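Local coordinates for hypothetical protein SpyM3_0169 (Streptococcus pyogenes, PDB 1PG6), which is of unknown function but belongs to the AIM24 (mitochondrial biogenesis) family of the cupin clan and binds calcium ions, at residues L190-H195 against V210-R215. Sequence-based numbering, arbitrary orientation.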
loop_
_atom_site.group_PDB
_atom_site.type_symbol
_atom_site.label_atom_id
_atom_site.label_comp_id
_atom_site.label_asym_id
_atom_site.label_seq_id
_atom_site.Cartn_x
_atom_site.Cartn_y
_atom_site.Cartn_z
ATOM N N LEU A 190 0.187 16.037 -5.811
ATOM C CA LEU A 190 1.560 16.266 -6.266
ATOM C C LEU A 190 1.796 15.717 -7.669
ATOM O O LEU A 190 1.088 14.821 -8.128
ATOM C CB LEU A 190 2.561 15.593 -5.312
ATOM C CG LEU A 190 2.867 16.243 -3.961
ATOM C CD1 LEU A 190 3.546 15.236 -3.038
ATOM C CD2 LEU A 190 3.757 17.450 -4.172
ATOM N N ASP A 191 2.789 16.273 -8.355
ATOM C CA ASP A 191 3.151 15.785 -9.677
ATOM C C ASP A 191 4.276 14.794 -9.407
ATOM O O ASP A 191 5.212 15.106 -8.672
ATOM C CB ASP A 191 3.659 16.929 -10.555
ATOM C CG ASP A 191 2.583 17.951 -10.855
ATOM O OD1 ASP A 191 2.172 18.679 -9.926
ATOM O OD2 ASP A 191 2.141 18.020 -12.020
ATOM N N TYR A 192 4.189 13.601 -9.979
ATOM C CA TYR A 192 5.228 12.611 -9.745
ATOM C C TYR A 192 5.628 11.895 -11.022
ATOM O O TYR A 192 4.864 11.839 -11.988
ATOM C CB TYR A 192 4.754 11.587 -8.714
ATOM C CG TYR A 192 3.974 10.438 -9.307
ATOM C CD1 TYR A 192 4.611 9.249 -9.654
ATOM C CD2 TYR A 192 2.602 10.540 -9.523
ATOM C CE1 TYR A 192 3.904 8.186 -10.197
ATOM C CE2 TYR A 192 1.881 9.484 -10.070
ATOM C CZ TYR A 192 2.538 8.308 -10.402
ATOM O OH TYR A 192 1.833 7.248 -10.914
ATOM N N ASP A 193 6.833 11.340 -11.010
ATOM C CA ASP A 193 7.356 10.614 -12.153
ATOM C C ASP A 193 8.406 9.609 -11.705
ATOM O O ASP A 193 9.474 9.989 -11.227
ATOM C CB ASP A 193 7.981 11.585 -13.159
ATOM C CG ASP A 193 8.608 10.873 -14.346
ATOM O OD1 ASP A 193 9.331 11.531 -15.122
ATOM O OD2 ASP A 193 8.376 9.659 -14.504
ATOM N N ILE A 194 8.094 8.327 -11.853
ATOM C CA ILE A 194 9.023 7.262 -11.493
ATOM C C ILE A 194 9.822 6.947 -12.753
ATOM O O ILE A 194 9.249 6.635 -13.796
ATOM C CB ILE A 194 8.269 6.000 -11.019
ATOM C CG1 ILE A 194 7.478 6.328 -9.749
ATOM C CG2 ILE A 194 9.254 4.864 -10.759
ATOM C CD1 ILE A 194 6.579 5.207 -9.255
ATOM N N HIS A 195 11.144 7.029 -12.654
ATOM C CA HIS A 195 12.001 6.790 -13.810
ATOM C C HIS A 195 13.403 6.373 -13.393
ATOM O O HIS A 195 13.769 6.478 -12.224
ATOM C CB HIS A 195 12.083 8.072 -14.634
ATOM C CG HIS A 195 12.647 9.232 -13.872
ATOM N ND1 HIS A 195 14.000 9.481 -13.791
ATOM C CD2 HIS A 195 12.046 10.169 -13.101
ATOM C CE1 HIS A 195 14.208 10.522 -13.005
ATOM N NE2 HIS A 195 13.039 10.958 -12.573
ATOM N N VAL A 210 14.960 2.681 -9.822
ATOM C CA VAL A 210 14.196 3.841 -10.257
ATOM C C VAL A 210 13.953 4.827 -9.124
ATOM O O VAL A 210 13.811 4.441 -7.961
ATOM C CB VAL A 210 12.816 3.441 -10.839
ATOM C CG1 VAL A 210 12.998 2.638 -12.118
ATOM C CG2 VAL A 210 12.028 2.642 -9.810
ATOM N N VAL A 211 13.914 6.105 -9.474
ATOM C CA VAL A 211 13.665 7.152 -8.497
ATOM C C VAL A 211 12.301 7.760 -8.792
ATOM O O VAL A 211 11.745 7.567 -9.876
ATOM C CB VAL A 211 14.731 8.265 -8.567
ATOM C CG1 VAL A 211 16.108 7.685 -8.298
ATOM C CG2 VAL A 211 14.695 8.943 -9.928
ATOM N N ASN A 212 11.762 8.480 -7.818
ATOM C CA ASN A 212 10.472 9.132 -7.971
ATOM C C ASN A 212 10.728 10.627 -7.811
ATOM O O ASN A 212 11.232 11.068 -6.777
ATOM C CB ASN A 212 9.499 8.648 -6.886
ATOM C CG ASN A 212 8.045 8.918 -7.237
ATOM O OD1 ASN A 212 7.726 9.907 -7.900
ATOM N ND2 ASN A 212 7.154 8.047 -6.778
ATOM N N THR A 213 10.416 11.404 -8.845
ATOM C CA THR A 213 10.602 12.848 -8.779
ATOM C C THR A 213 9.245 13.503 -8.535
ATOM O O THR A 213 8.313 13.343 -9.327
ATOM C CB THR A 213 11.213 13.409 -10.083
ATOM O OG1 THR A 213 12.549 12.912 -10.234
ATOM C CG2 THR A 213 11.247 14.933 -10.041
ATOM N N PHE A 214 9.144 14.228 -7.423
ATOM C CA PHE A 214 7.917 14.912 -7.022
ATOM C C PHE A 214 8.010 16.413 -7.256
ATOM O O PHE A 214 9.068 17.013 -7.074
ATOM C CB PHE A 214 7.651 14.680 -5.532
ATOM C CG PHE A 214 7.571 13.235 -5.150
ATOM C CD1 PHE A 214 6.408 12.509 -5.371
ATOM C CD2 PHE A 214 8.663 12.597 -4.575
ATOM C CE1 PHE A 214 6.331 11.160 -5.026
ATOM C CE2 PHE A 214 8.598 11.252 -4.226
ATOM C CZ PHE A 214 7.429 10.531 -4.451
ATOM N N ARG A 215 6.892 17.014 -7.650
ATOM C CA ARG A 215 6.835 18.454 -7.887
ATOM C C ARG A 215 5.474 18.990 -7.453
ATOM O O ARG A 215 4.444 18.396 -7.768
ATOM C CB ARG A 215 7.045 18.757 -9.376
ATOM C CG ARG A 215 8.297 18.140 -9.970
ATOM C CD ARG A 215 8.445 18.479 -11.446
ATOM N NE ARG A 215 9.682 17.935 -11.999
ATOM C CZ ARG A 215 10.172 18.251 -13.192
ATOM N NH1 ARG A 215 9.531 19.115 -13.973
ATOM N NH2 ARG A 215 11.306 17.702 -13.605
#
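His195 and Val211, Asp193 and Thr213, and Asp191 and Arg215 form the hydrogen-bonded pairs that zip strands 191-195 and 211-215 together antiparallel. At the His195 pair the two bonds are nearly even, His195 N to Val211 O 2.9 Å and Val211 N to His195 O 2.8 Å. The middle pair is lopsided: Thr213 N reaches Asp193 O almost straight, whereas the return bond from Asp193 N to Thr213 O is weak, bent to 127° at the hydrogen.

A side-chain bond reinforces this framework. The His195 CG sits between the backbone N and the carbonyl carbon (chi1 60°), and the ring leans over the partner strand, bringing NE2 to within 3.1 Å of Thr213 OG1 near the ring plane. Either atom could be the donor. A threonine suits this place because its hydroxyl can give and accept at once, and OG1 also bonds Thr177 OG1. Val211 CG2 lies over one face of the imidazole, 3.8 Å from the centroid, a CH-pi contact. Charged Asp191, Asp193 and Arg215 suit the exposed parts of this face.

On the face of Tyr192, Ile194, Asn212 and Phe214, the Asn212 amide lies between Tyr192 and Ile194. Its OD1 lies at the edge of the Tyr192 ring, 3.5 Å from Tyr192 CB, and over the Phe214 face toward the rim, while ND2 rests against Ile194 CG1. Tyr192 CB also packs on Phe214 CD1, and Ile194 CG2 meets Val210 CG2 at 3.7 Å, methyls of beta-branched side chains that suit extended backbone; apolar Ile194 and Phe214 fit their burial.

Strand 211-215 is central in a three-stranded antiparallel sheet, bonded on its other side to strand 174-179, while Trp186 meets the Tyr192 and Phe214 rings edge-to-face and Ile220 of strand 219-223 touches Leu190 and Phe214.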